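Local coordinates for lipoprotein (Clostridium difficile, PDB 4OTE) that probably binds methionine outside the membrane as the lipid-anchored substrate-binding component of an uptake system, here holding selenomethionine in its cleft, at residues 119-124 with 168-173. Residues are numbered along the deposited sequence; the frame is centred on the assembly and turned at random.
Sequences LRYLES and AAFIDT. With MSE (selenomethionine), chain C.
F170 reaches from strand 168-171 to helix 112-124 and drives the far end of its ring between the side chains of L122 and Y121. The meeting with L122 is at the ring's edge: CG of L122 lies in the ring plane, 3.9 Å from CE2 of F170, and its methyl CD2 is 4.0 Å from the same carbon. L122 gets there with CG anti to its own carbonyl carbon (chi1 -66°), which carries the branched end nearer to the strand than its CB direction alone would suggest; the two side chains run antiparallel, one alongside the other. Y121 uses its CB, 4.2 Å from CZ of F170, while its ring stands obliquely to the phenyl group and its side chain also touches Y189 and A191. The contact is purely apolar and small: these two segments meet through the F170 ring, while F151 and Y189 on other strands of the sheet share in the packing under the helix.

The polar side chains take no part in the meeting with F170. R120 NH1 and E123 OE1 form a salt bridge at 2.7 Å, and S124 OG donates to O of Y121, one turn back.

Beyond F170 the chain leaves the strand for D172, whose OD2 is hydrogen-bonded to Y42 OH and lies 3.6 Å from OXT of the selenomethionine. This is helix-on-sheet packing in one alpha/beta lobe of a periplasmic-binding-protein fold, with the ligand pocket at the strand's C-terminal end.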
loop_
_atom_site.group_PDB
_atom_site.type_symbol
_atom_site.label_atom_id
_atom_site.label_comp_id
_atom_site.label_asym_id
_atom_site.label_seq_id
_atom_site.Cartn_x
_atom_site.Cartn_y
_atom_site.Cartn_z
ATOM N N LEU A 119 12.871 -7.799 2.097
ATOM C CA LEU A 119 14.171 -8.376 2.433
ATOM C C LEU A 119 15.200 -7.287 2.705
ATOM O O LEU A 119 16.030 -7.432 3.602
ATOM C CB LEU A 119 14.666 -9.305 1.324
ATOM C CG LEU A 119 13.871 -10.600 1.129
ATOM C CD1 LEU A 119 14.324 -11.305 -0.142
ATOM C CD2 LEU A 119 14.000 -11.525 2.332
ATOM N N ARG A 120 15.136 -6.196 1.942
ATOM C CA ARG A 120 16.037 -5.062 2.156
ATOM C C ARG A 120 15.737 -4.314 3.455
ATOM O O ARG A 120 16.654 -3.770 4.076
ATOM C CB ARG A 120 16.016 -4.101 0.965
ATOM C CG ARG A 120 16.607 -4.706 -0.304
ATOM C CD ARG A 120 17.698 -3.834 -0.910
ATOM N NE ARG A 120 18.393 -4.504 -2.014
ATOM C CZ ARG A 120 19.603 -5.068 -1.948
ATOM N NH1 ARG A 120 20.310 -5.072 -0.820
ATOM N NH2 ARG A 120 20.116 -5.638 -3.032
ATOM N N TYR A 121 14.469 -4.280 3.869
ATOM C CA TYR A 121 14.130 -3.725 5.181
ATOM C C TYR A 121 14.809 -4.558 6.268
ATOM O O TYR A 121 15.448 -4.012 7.166
ATOM C CB TYR A 121 12.614 -3.690 5.426
ATOM C CG TYR A 121 11.815 -2.736 4.551
ATOM C CD1 TYR A 121 12.308 -1.476 4.204
ATOM C CD2 TYR A 121 10.541 -3.084 4.106
ATOM C CE1 TYR A 121 11.568 -0.609 3.415
ATOM C CE2 TYR A 121 9.795 -2.224 3.319
ATOM C CZ TYR A 121 10.309 -0.985 2.975
ATOM O OH TYR A 121 9.558 -0.128 2.190
ATOM N N LEU A 122 14.685 -5.879 6.167
ATOM C CA LEU A 122 15.307 -6.790 7.129
ATOM C C LEU A 122 16.838 -6.672 7.137
ATOM O O LEU A 122 17.468 -6.828 8.188
ATOM C CB LEU A 122 14.884 -8.236 6.860
ATOM C CG LEU A 122 13.398 -8.543 7.085
ATOM C CD1 LEU A 122 13.069 -9.959 6.637
ATOM C CD2 LEU A 122 13.000 -8.340 8.539
ATOM N N GLU A 123 17.425 -6.392 5.973
ATOM C CA GLU A 123 18.856 -6.108 5.880
ATOM C C GLU A 123 19.217 -4.838 6.644
ATOM O O GLU A 123 20.186 -4.819 7.404
ATOM C CB GLU A 123 19.290 -5.968 4.417
ATOM C CG GLU A 123 20.759 -5.609 4.226
ATOM C CD GLU A 123 21.186 -5.644 2.772
ATOM O OE1 GLU A 123 20.432 -5.129 1.918
ATOM O OE2 GLU A 123 22.280 -6.179 2.483
ATOM N N SER A 124 18.429 -3.783 6.451
ATOM C CA SER A 124 18.726 -2.482 7.058
ATOM C C SER A 124 18.665 -2.498 8.589
ATOM O O SER A 124 19.240 -1.624 9.234
ATOM C CB SER A 124 17.792 -1.400 6.503
ATOM O OG SER A 124 16.487 -1.521 7.037
ATOM N N ALA A 168 6.536 -13.809 12.471
ATOM C CA ALA A 168 6.151 -12.447 12.103
ATOM C C ALA A 168 5.740 -12.380 10.632
ATOM O O ALA A 168 6.004 -13.311 9.874
ATOM C CB ALA A 168 7.299 -11.489 12.368
ATOM N N ALA A 169 5.098 -11.280 10.234
ATOM C CA ALA A 169 4.659 -11.105 8.847
ATOM C C ALA A 169 4.589 -9.633 8.429
ATOM O O ALA A 169 4.128 -8.787 9.198
ATOM C CB ALA A 169 3.304 -11.767 8.644
ATOM N N PHE A 170 5.063 -9.343 7.218
ATOM C CA PHE A 170 4.909 -8.019 6.604
ATOM C C PHE A 170 3.524 -7.922 5.964
ATOM O O PHE A 170 3.189 -8.728 5.092
ATOM C CB PHE A 170 5.973 -7.780 5.522
ATOM C CG PHE A 170 7.290 -7.269 6.050
ATOM C CD1 PHE A 170 7.401 -5.978 6.545
ATOM C CD2 PHE A 170 8.428 -8.065 6.012
ATOM C CE1 PHE A 170 8.613 -5.499 7.016
ATOM C CE2 PHE A 170 9.641 -7.591 6.486
ATOM C CZ PHE A 170 9.735 -6.305 6.983
ATOM N N ILE A 171 2.722 -6.946 6.396
ATOM C CA ILE A 171 1.353 -6.791 5.892
ATOM C C ILE A 171 1.036 -5.336 5.538
ATOM O O ILE A 171 1.188 -4.429 6.368
ATOM C CB ILE A 171 0.309 -7.298 6.916
ATOM C CG1 ILE A 171 0.658 -8.711 7.397
ATOM C CG2 ILE A 171 -1.089 -7.292 6.301
ATOM C CD1 ILE A 171 -0.295 -9.274 8.428
ATOM N N ASP A 172 0.586 -5.126 4.301
ATOM C CA ASP A 172 0.120 -3.816 3.856
ATOM C C ASP A 172 -1.000 -3.323 4.762
ATOM O O ASP A 172 -1.859 -4.099 5.179
ATOM C CB ASP A 172 -0.400 -3.875 2.414
ATOM C CG ASP A 172 0.700 -4.091 1.394
ATOM O OD1 ASP A 172 1.797 -4.546 1.779
ATOM O OD2 ASP A 172 0.466 -3.812 0.200
ATOM N N THR A 173 -1.002 -2.028 5.047
ATOM C CA THR A 173 -2.038 -1.440 5.888
ATOM C C THR A 173 -3.423 -1.657 5.273
ATOM O O THR A 173 -4.393 -1.881 6.001
ATOM C CB THR A 173 -1.727 0.043 6.184
ATOM O OG1 THR A 173 -0.682 0.098 7.160
ATOM C CG2 THR A 173 -2.947 0.804 6.721
HETATM N N MSE C 301 -1.171 0.682 0.459
HETATM C CA MSE C 301 -0.144 -0.167 -0.232
HETATM C C MSE C 301 1.210 0.268 0.212
HETATM O O MSE C 301 1.566 1.444 0.083
HETATM O OXT MSE C 301 1.977 -0.562 0.704
HETATM C CB MSE C 301 -0.214 -0.075 -1.755
HETATM C CG MSE C 301 0.734 -1.071 -2.430
HETATM SE SE MSE C 301 0.764 -0.799 -4.383
HETATM C CE MSE C 301 -1.019 -1.520 -4.757
#